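Side-chain contacts in protein BCAM1869 (Burkholderia cenocepacia, PDB 4O2H), which is probably a transcriptional regulator of the RsaM type, linked to quorum sensing, and associates with a second copy of itself: residues N99-A102 with A108-G111; V76-Y81 with A121-L126; V36-D41 with A130-A135. All coordinates share one frame; numbering follows the deposited sequence.

Interaction 1: residues N99-A102 with A108-G111; sequences NVMA and ADIG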
loop_
_atom_site.group_PDB
_atom_site.type_symbol
_atom_site.label_atom_id
_atom_site.label_comp_id
_atom_site.label_asym_id
_atom_site.label_seq_id
_atom_site.Cartn_x
_atom_site.Cartn_y
_atom_site.Cartn_z
ATOM N N ASN A 99 10.364 3.998 5.021
ATOM C CA ASN A 99 11.037 5.298 5.051
ATOM C C ASN A 99 12.192 5.213 6.038
ATOM O O ASN A 99 12.628 6.228 6.577
ATOM C CB ASN A 99 10.055 6.434 5.405
ATOM C CG ASN A 99 9.505 6.399 6.808
ATOM O OD1 ASN A 99 9.397 5.355 7.455
ATOM N ND2 ASN A 99 9.069 7.558 7.279
ATOM N N VAL A 100 12.657 3.986 6.307
ATOM C CA VAL A 100 13.746 3.722 7.250
ATOM C C VAL A 100 15.055 3.383 6.555
ATOM O O VAL A 100 15.086 2.615 5.605
ATOM C CB VAL A 100 13.392 2.589 8.262
ATOM C CG1 VAL A 100 14.584 2.227 9.179
ATOM C CG2 VAL A 100 12.155 2.944 9.094
HETATM N N MSE A 101 16.147 3.896 7.120
HETATM C CA MSE A 101 17.516 3.510 6.806
HETATM C C MSE A 101 18.153 3.062 8.109
HETATM O O MSE A 101 18.252 3.851 9.062
HETATM C CB MSE A 101 18.319 4.638 6.114
HETATM C CG MSE A 101 19.763 4.280 5.896
HETATM SE SE MSE A 101 20.006 2.698 4.798
HETATM C CE MSE A 101 19.657 3.446 3.082
ATOM N N ALA A 102 18.548 1.776 8.170
ATOM C CA ALA A 102 19.228 1.252 9.347
ATOM C C ALA A 102 20.692 1.649 9.333
ATOM O O ALA A 102 21.368 1.590 8.299
ATOM C CB ALA A 102 19.085 -0.256 9.437
ATOM N N ALA A 108 26.853 4.995 10.509
ATOM C CA ALA A 108 26.897 4.847 9.058
ATOM C C ALA A 108 25.762 3.943 8.586
ATOM O O ALA A 108 25.384 3.002 9.286
ATOM C CB ALA A 108 28.246 4.270 8.637
ATOM N N ASP A 109 25.204 4.245 7.405
ATOM C CA ASP A 109 24.114 3.485 6.788
ATOM C C ASP A 109 24.538 2.054 6.509
ATOM O O ASP A 109 25.708 1.814 6.209
ATOM C CB ASP A 109 23.690 4.151 5.468
ATOM C CG ASP A 109 23.017 5.501 5.621
ATOM O OD1 ASP A 109 22.787 5.925 6.776
ATOM O OD2 ASP A 109 22.668 6.109 4.583
ATOM N N ILE A 110 23.600 1.106 6.590
ATOM C CA ILE A 110 23.957 -0.278 6.298
ATOM C C ILE A 110 23.260 -0.743 5.024
ATOM O O ILE A 110 23.414 -1.904 4.639
ATOM C CB ILE A 110 23.757 -1.258 7.482
ATOM C CG1 ILE A 110 22.260 -1.452 7.894
ATOM C CG2 ILE A 110 24.715 -0.936 8.634
ATOM C CD1 ILE A 110 22.063 -2.523 9.040
ATOM N N GLY A 111 22.560 0.185 4.357
ATOM C CA GLY A 111 21.895 -0.069 3.084
ATOM C C GLY A 111 20.541 -0.747 3.155
ATOM O O GLY A 111 20.186 -1.357 4.167
#

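Interaction 2: residues V76-Y81 with A121-L126; sequences VGWDWY and ARLAAL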
loop_
_atom_site.group_PDB
_atom_site.type_symbol
_atom_site.label_atom_id
_atom_site.label_comp_id
_atom_site.label_asym_id
_atom_site.label_seq_id
_atom_site.Cartn_x
_atom_site.Cartn_y
_atom_site.Cartn_z
ATOM N N VAL A 76 6.005 1.256 6.842
ATOM C CA VAL A 76 6.548 -0.036 6.460
ATOM C C VAL A 76 5.432 -0.784 5.758
ATOM O O VAL A 76 4.346 -0.990 6.332
ATOM C CB VAL A 76 7.114 -0.836 7.682
ATOM C CG1 VAL A 76 7.751 -2.168 7.241
ATOM C CG2 VAL A 76 8.105 0.009 8.510
ATOM N N GLY A 77 5.703 -1.153 4.517
ATOM C CA GLY A 77 4.764 -1.895 3.691
ATOM C C GLY A 77 5.453 -2.998 2.938
ATOM O O GLY A 77 6.660 -2.963 2.736
ATOM N N TRP A 78 4.709 -4.019 2.596
ATOM C CA TRP A 78 5.261 -5.152 1.871
ATOM C C TRP A 78 4.140 -5.941 1.221
ATOM O O TRP A 78 2.952 -5.784 1.567
ATOM C CB TRP A 78 6.104 -6.073 2.813
ATOM C CG TRP A 78 5.300 -6.744 3.904
ATOM C CD1 TRP A 78 4.840 -8.039 3.909
ATOM C CD2 TRP A 78 5.005 -6.210 5.214
ATOM N NE1 TRP A 78 4.246 -8.326 5.111
ATOM C CE2 TRP A 78 4.333 -7.226 5.936
ATOM C CE3 TRP A 78 5.202 -4.954 5.826
ATOM C CZ2 TRP A 78 3.841 -7.020 7.237
ATOM C CZ3 TRP A 78 4.688 -4.743 7.095
ATOM C CH2 TRP A 78 4.041 -5.774 7.801
ATOM N N ASP A 79 4.540 -6.806 0.289
ATOM C CA ASP A 79 3.692 -7.807 -0.358
ATOM C C ASP A 79 3.850 -9.111 0.376
ATOM O O ASP A 79 4.958 -9.466 0.824
ATOM C CB ASP A 79 4.031 -7.977 -1.852
ATOM C CG ASP A 79 3.639 -6.807 -2.732
ATOM O OD1 ASP A 79 2.890 -5.917 -2.253
ATOM O OD2 ASP A 79 4.057 -6.787 -3.901
ATOM N N TRP A 80 2.730 -9.821 0.538
ATOM C CA TRP A 80 2.728 -11.118 1.232
ATOM C C TRP A 80 1.978 -12.164 0.408
ATOM O O TRP A 80 1.267 -11.829 -0.515
ATOM C CB TRP A 80 2.101 -10.995 2.639
ATOM C CG TRP A 80 0.706 -10.431 2.580
ATOM C CD1 TRP A 80 0.356 -9.117 2.683
ATOM C CD2 TRP A 80 -0.504 -11.147 2.257
ATOM N NE1 TRP A 80 -0.989 -8.968 2.457
ATOM C CE2 TRP A 80 -1.542 -10.197 2.185
ATOM C CE3 TRP A 80 -0.815 -12.511 2.044
ATOM C CZ2 TRP A 80 -2.862 -10.553 1.867
ATOM C CZ3 TRP A 80 -2.121 -12.861 1.732
ATOM C CH2 TRP A 80 -3.129 -11.893 1.653
ATOM N N TYR A 81 2.132 -13.420 0.764
ATOM C CA TYR A 81 1.376 -14.511 0.201
ATOM C C TYR A 81 1.126 -15.499 1.300
ATOM O O TYR A 81 1.904 -15.610 2.259
ATOM C CB TYR A 81 1.975 -15.159 -1.074
ATOM C CG TYR A 81 3.298 -15.878 -0.939
ATOM C CD1 TYR A 81 3.348 -17.231 -0.621
ATOM C CD2 TYR A 81 4.499 -15.234 -1.234
ATOM C CE1 TYR A 81 4.562 -17.908 -0.522
ATOM C CE2 TYR A 81 5.721 -15.905 -1.154
ATOM C CZ TYR A 81 5.745 -17.243 -0.796
ATOM O OH TYR A 81 6.939 -17.917 -0.731
ATOM N N ALA A 121 12.453 -9.059 10.288
ATOM C CA ALA A 121 12.678 -9.702 11.601
ATOM C C ALA A 121 11.820 -9.027 12.696
ATOM O O ALA A 121 11.126 -9.733 13.447
ATOM C CB ALA A 121 14.167 -9.653 11.988
ATOM N N ARG A 122 11.794 -7.678 12.750
ATOM C CA ARG A 122 10.919 -7.022 13.731
ATOM C C ARG A 122 9.439 -7.378 13.449
ATOM O O ARG A 122 8.669 -7.644 14.383
ATOM C CB ARG A 122 11.113 -5.489 13.739
ATOM C CG ARG A 122 10.230 -4.756 14.762
ATOM C CD ARG A 122 10.351 -5.369 16.162
ATOM N NE ARG A 122 9.735 -4.510 17.161
ATOM C CZ ARG A 122 9.261 -4.924 18.327
ATOM N NH1 ARG A 122 9.361 -6.205 18.677
ATOM N NH2 ARG A 122 8.693 -4.059 19.164
ATOM N N LEU A 123 9.056 -7.427 12.164
ATOM C CA LEU A 123 7.672 -7.731 11.784
ATOM C C LEU A 123 7.251 -9.108 12.263
ATOM O O LEU A 123 6.133 -9.235 12.742
ATOM C CB LEU A 123 7.432 -7.576 10.262
ATOM C CG LEU A 123 7.643 -6.138 9.741
ATOM C CD1 LEU A 123 7.759 -6.110 8.238
ATOM C CD2 LEU A 123 6.599 -5.179 10.291
ATOM N N ALA A 124 8.145 -10.108 12.203
ATOM C CA ALA A 124 7.862 -11.477 12.660
ATOM C C ALA A 124 7.653 -11.529 14.181
ATOM O O ALA A 124 6.807 -12.294 14.651
ATOM C CB ALA A 124 8.987 -12.426 12.253
ATOM N N ALA A 125 8.396 -10.701 14.934
ATOM C CA ALA A 125 8.275 -10.563 16.390
ATOM C C ALA A 125 6.962 -9.845 16.717
ATOM O O ALA A 125 6.441 -10.028 17.798
ATOM C CB ALA A 125 9.467 -9.793 16.958
ATOM N N LEU A 126 6.410 -9.045 15.778
ATOM C CA LEU A 126 5.128 -8.355 16.007
ATOM C C LEU A 126 3.948 -9.214 15.560
ATOM O O LEU A 126 2.804 -8.764 15.651
ATOM C CB LEU A 126 5.087 -6.965 15.326
ATOM C CG LEU A 126 6.024 -5.903 15.956
ATOM C CD1 LEU A 126 6.093 -4.662 15.103
ATOM C CD2 LEU A 126 5.591 -5.527 17.398
#

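Interaction 3: residues V36-D41 with A130-A135; sequences VASGLD and AAVASA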
loop_
_atom_site.group_PDB
_atom_site.type_symbol
_atom_site.label_atom_id
_atom_site.label_comp_id
_atom_site.label_asym_id
_atom_site.label_seq_id
_atom_site.Cartn_x
_atom_site.Cartn_y
_atom_site.Cartn_z
ATOM N N VAL A 36 -2.184 -0.787 9.446
ATOM C CA VAL A 36 -2.983 0.311 8.886
ATOM C C VAL A 36 -3.935 -0.280 7.856
ATOM O O VAL A 36 -5.129 -0.023 7.924
ATOM C CB VAL A 36 -2.065 1.411 8.277
ATOM C CG1 VAL A 36 -2.862 2.576 7.702
ATOM C CG2 VAL A 36 -1.039 1.925 9.299
ATOM N N ALA A 37 -3.419 -1.062 6.890
ATOM C CA ALA A 37 -4.272 -1.611 5.836
ATOM C C ALA A 37 -3.641 -2.806 5.187
ATOM O O ALA A 37 -2.437 -2.938 5.131
ATOM C CB ALA A 37 -4.598 -0.541 4.775
ATOM N N SER A 38 -4.488 -3.703 4.728
ATOM C CA SER A 38 -4.142 -4.935 4.041
ATOM C C SER A 38 -5.219 -5.180 2.998
ATOM O O SER A 38 -6.360 -4.779 3.188
ATOM C CB SER A 38 -4.048 -6.095 5.028
ATOM O OG SER A 38 -3.007 -5.945 5.981
ATOM N N GLY A 39 -4.845 -5.789 1.894
ATOM C CA GLY A 39 -5.780 -6.130 0.840
ATOM C C GLY A 39 -5.226 -7.202 -0.054
ATOM O O GLY A 39 -4.039 -7.528 0.007
ATOM N N LEU A 40 -6.105 -7.786 -0.853
ATOM C CA LEU A 40 -5.741 -8.833 -1.789
ATOM C C LEU A 40 -5.297 -8.224 -3.112
ATOM O O LEU A 40 -5.812 -7.174 -3.501
ATOM C CB LEU A 40 -6.942 -9.788 -2.010
ATOM C CG LEU A 40 -7.455 -10.501 -0.735
ATOM C CD1 LEU A 40 -8.565 -11.492 -1.077
ATOM C CD2 LEU A 40 -6.300 -11.175 0.076
ATOM N N ASP A 41 -4.287 -8.842 -3.761
ATOM C CA ASP A 41 -3.822 -8.445 -5.105
ATOM C C ASP A 41 -3.931 -9.693 -6.035
ATOM O O ASP A 41 -2.986 -10.482 -6.078
ATOM C CB ASP A 41 -2.379 -7.844 -5.081
ATOM C CG ASP A 41 -1.873 -7.354 -6.437
ATOM O OD1 ASP A 41 -2.614 -7.466 -7.427
ATOM O OD2 ASP A 41 -0.778 -6.758 -6.484
ATOM N N ALA A 130 -1.042 -12.258 12.035
ATOM C CA ALA A 130 -2.312 -12.211 12.795
ATOM C C ALA A 130 -3.139 -10.958 12.411
ATOM O O ALA A 130 -4.322 -11.087 12.107
ATOM C CB ALA A 130 -2.048 -12.252 14.302
ATOM N N ALA A 131 -2.500 -9.770 12.336
ATOM C CA ALA A 131 -3.238 -8.548 11.987
ATOM C C ALA A 131 -3.615 -8.470 10.492
ATOM O O ALA A 131 -4.660 -7.916 10.159
ATOM C CB ALA A 131 -2.467 -7.317 12.409
ATOM N N VAL A 132 -2.815 -9.044 9.603
ATOM C CA VAL A 132 -3.154 -9.085 8.179
ATOM C C VAL A 132 -4.410 -9.955 7.961
ATOM O O VAL A 132 -5.380 -9.477 7.359
ATOM C CB VAL A 132 -1.953 -9.563 7.329
ATOM C CG1 VAL A 132 -2.349 -9.942 5.893
ATOM C CG2 VAL A 132 -0.845 -8.512 7.348
ATOM N N ALA A 133 -4.429 -11.180 8.506
ATOM C CA ALA A 133 -5.576 -12.101 8.332
ATOM C C ALA A 133 -6.838 -11.494 8.928
ATOM O O ALA A 133 -7.900 -11.538 8.314
ATOM C CB ALA A 133 -5.277 -13.441 8.970
ATOM N N SER A 134 -6.692 -10.859 10.083
ATOM C CA SER A 134 -7.771 -10.177 10.788
ATOM C C SER A 134 -8.393 -9.092 9.909
ATOM O O SER A 134 -9.616 -9.056 9.766
ATOM C CB SER A 134 -7.240 -9.563 12.085
ATOM O OG SER A 134 -8.300 -9.033 12.862
ATOM N N ALA A 135 -7.550 -8.239 9.282
ATOM C CA ALA A 135 -8.045 -7.160 8.425
ATOM C C ALA A 135 -8.743 -7.732 7.198
ATOM O O ALA A 135 -9.751 -7.192 6.765
ATOM C CB ALA A 135 -6.902 -6.254 8.002
#

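Interaction 1: residues N99-A102 with A108-G111
The selenomethionine Met101 lies over the carboxylate of Asp109 and the backbone of Gly111. This contact closes the turn that leads from the short strand 100-103 into helix 112-125, a strand-loop-helix connection. Strand 100-103 pairs in parallel with strand 21-24. The side chains of Met101 and Asp109 cross at about a right angle, and Met101 CG comes to 3.5 Å from Asp109 CG. Met101 starts with CG anti to the backbone N (chi1 175°), then bends at its next two torsions. The bends bring the selenium to the loop, where Met101 SE is 3.6 Å from Gly111 N. Both carboxylate oxygens of Asp109 are hydrogen-bonded, and OD1 forms a salt bridge with Arg22 of the neighbouring strand. The charged end is thus held by Arg22, while Met101 CG lies over the face of the carboxylate. Gly111 has a positive phi and takes the N-cap position of helix 112-125. The next residue of the strand, Ala102, adds an apolar touch: its CB lies 3.7 Å from Ile110 CG1. One backbone bond ties the loop to the strand: Ile110 N donates to Ala102 O at 2.9 Å, with an N-H...O angle of 147°.

Interaction 2: residues V76-Y81 with A121-L126
Leu123 buries the most surface in this contact, and Trp78 and Val76 take up its side chain. Both methyls of Leu123 meet the six-membered ring of Trp78. Leu123 CD1 sits over one face, 3.7 Å from the ring centroid and 17° off the ring normal, so a CH-pi contact forms. It lies closest to the outer carbons of that ring, with Leu123 CD1 3.6 Å from Trp78 CZ3. The second methyl works further along the same rim: Leu123 CD2 is 3.6 Å from Trp78 CH2. Trp78 holds its CG between the backbone N and the carbonyl carbon (chi1 65°), and its indole reaches from the strand to the helix. Here helix 112-125 packs on one face of the four-stranded antiparallel sheet, at strand 74-83. Val76, two residues before Trp78, points to the same side of the strand. Its CG1 meets the same methyl more loosely, with Val76 CG1 4.1 Å from Leu123 CD1. No hydrogen bond crosses between the two segments, and the three residues are buried. Trp128, at the start of the next helix, touches Leu123 and meets the Trp78 ring edge-to-face. Leu33 also touches both Val76 and Leu123.

Interaction 3: residues V36-D41 with A130-A135
Ser38 packs against Val132 and Ala135, one turn apart on helix 128-138. The tight part is at the serine hydroxyl: Ser38 OG is 3.6 Å from Val132 CG2 and 3.8 Å from Val132 CA. The hydroxyl lies anti to the carbonyl carbon (chi1 -64°), which brings it alongside the valine. The other part is looser, with Ser38 CB 4.1 Å from Ala135 CB. Here the C-terminal helix covers strand 34-40, an outer strand of the four-stranded antiparallel sheet. The small side chains are consistent with the close approach; the CA atoms of Ser38 and Val132 are 5.9 Å apart. Further round the helix, Ala130 and Ser134 are exposed, and Ala133 points away from the strand. Ala37, next to Ser38, turns from the helix and packs on Val36 of the second subunit, so the strand has one side in the chain core and one in the dimer. Val36 and Ala37 form a classic beta bulge opposite Glu62. The hydroxyl of Ser38 bonds to both His35 NE2 and Thr61 OG1, and Ser38 O bonds to His139 NE2. No hydrogen bond joins the two segments themselves. The serine side chain therefore meets the helix segment through van der Waals contact, while its buried hydroxyl is satisfied by strand residues.

Interactions 2 and 3 share the four-stranded antiparallel sheet. Their centres are 11 Å apart. They meet at Trp80, whose ring packs on Leu40, Gly39 and Val132. Their helices, 112-125 and 128-138, follow each other in the chain. Interaction 1 lies apart, with its centre 17 Å from that of interaction 2 and 27 Å from that of interaction 3, on the opposite side of the chain's centre from interaction 3. Strand 100-103 and helix 112-125 are consecutive, so interaction 1 comes just before the helix used by interaction 2. Along the chain the contacts are nested: 1 inside 2, and 2 inside 3. The outermost contact thus joins an early strand to the C-terminal helix, beside the second subunit.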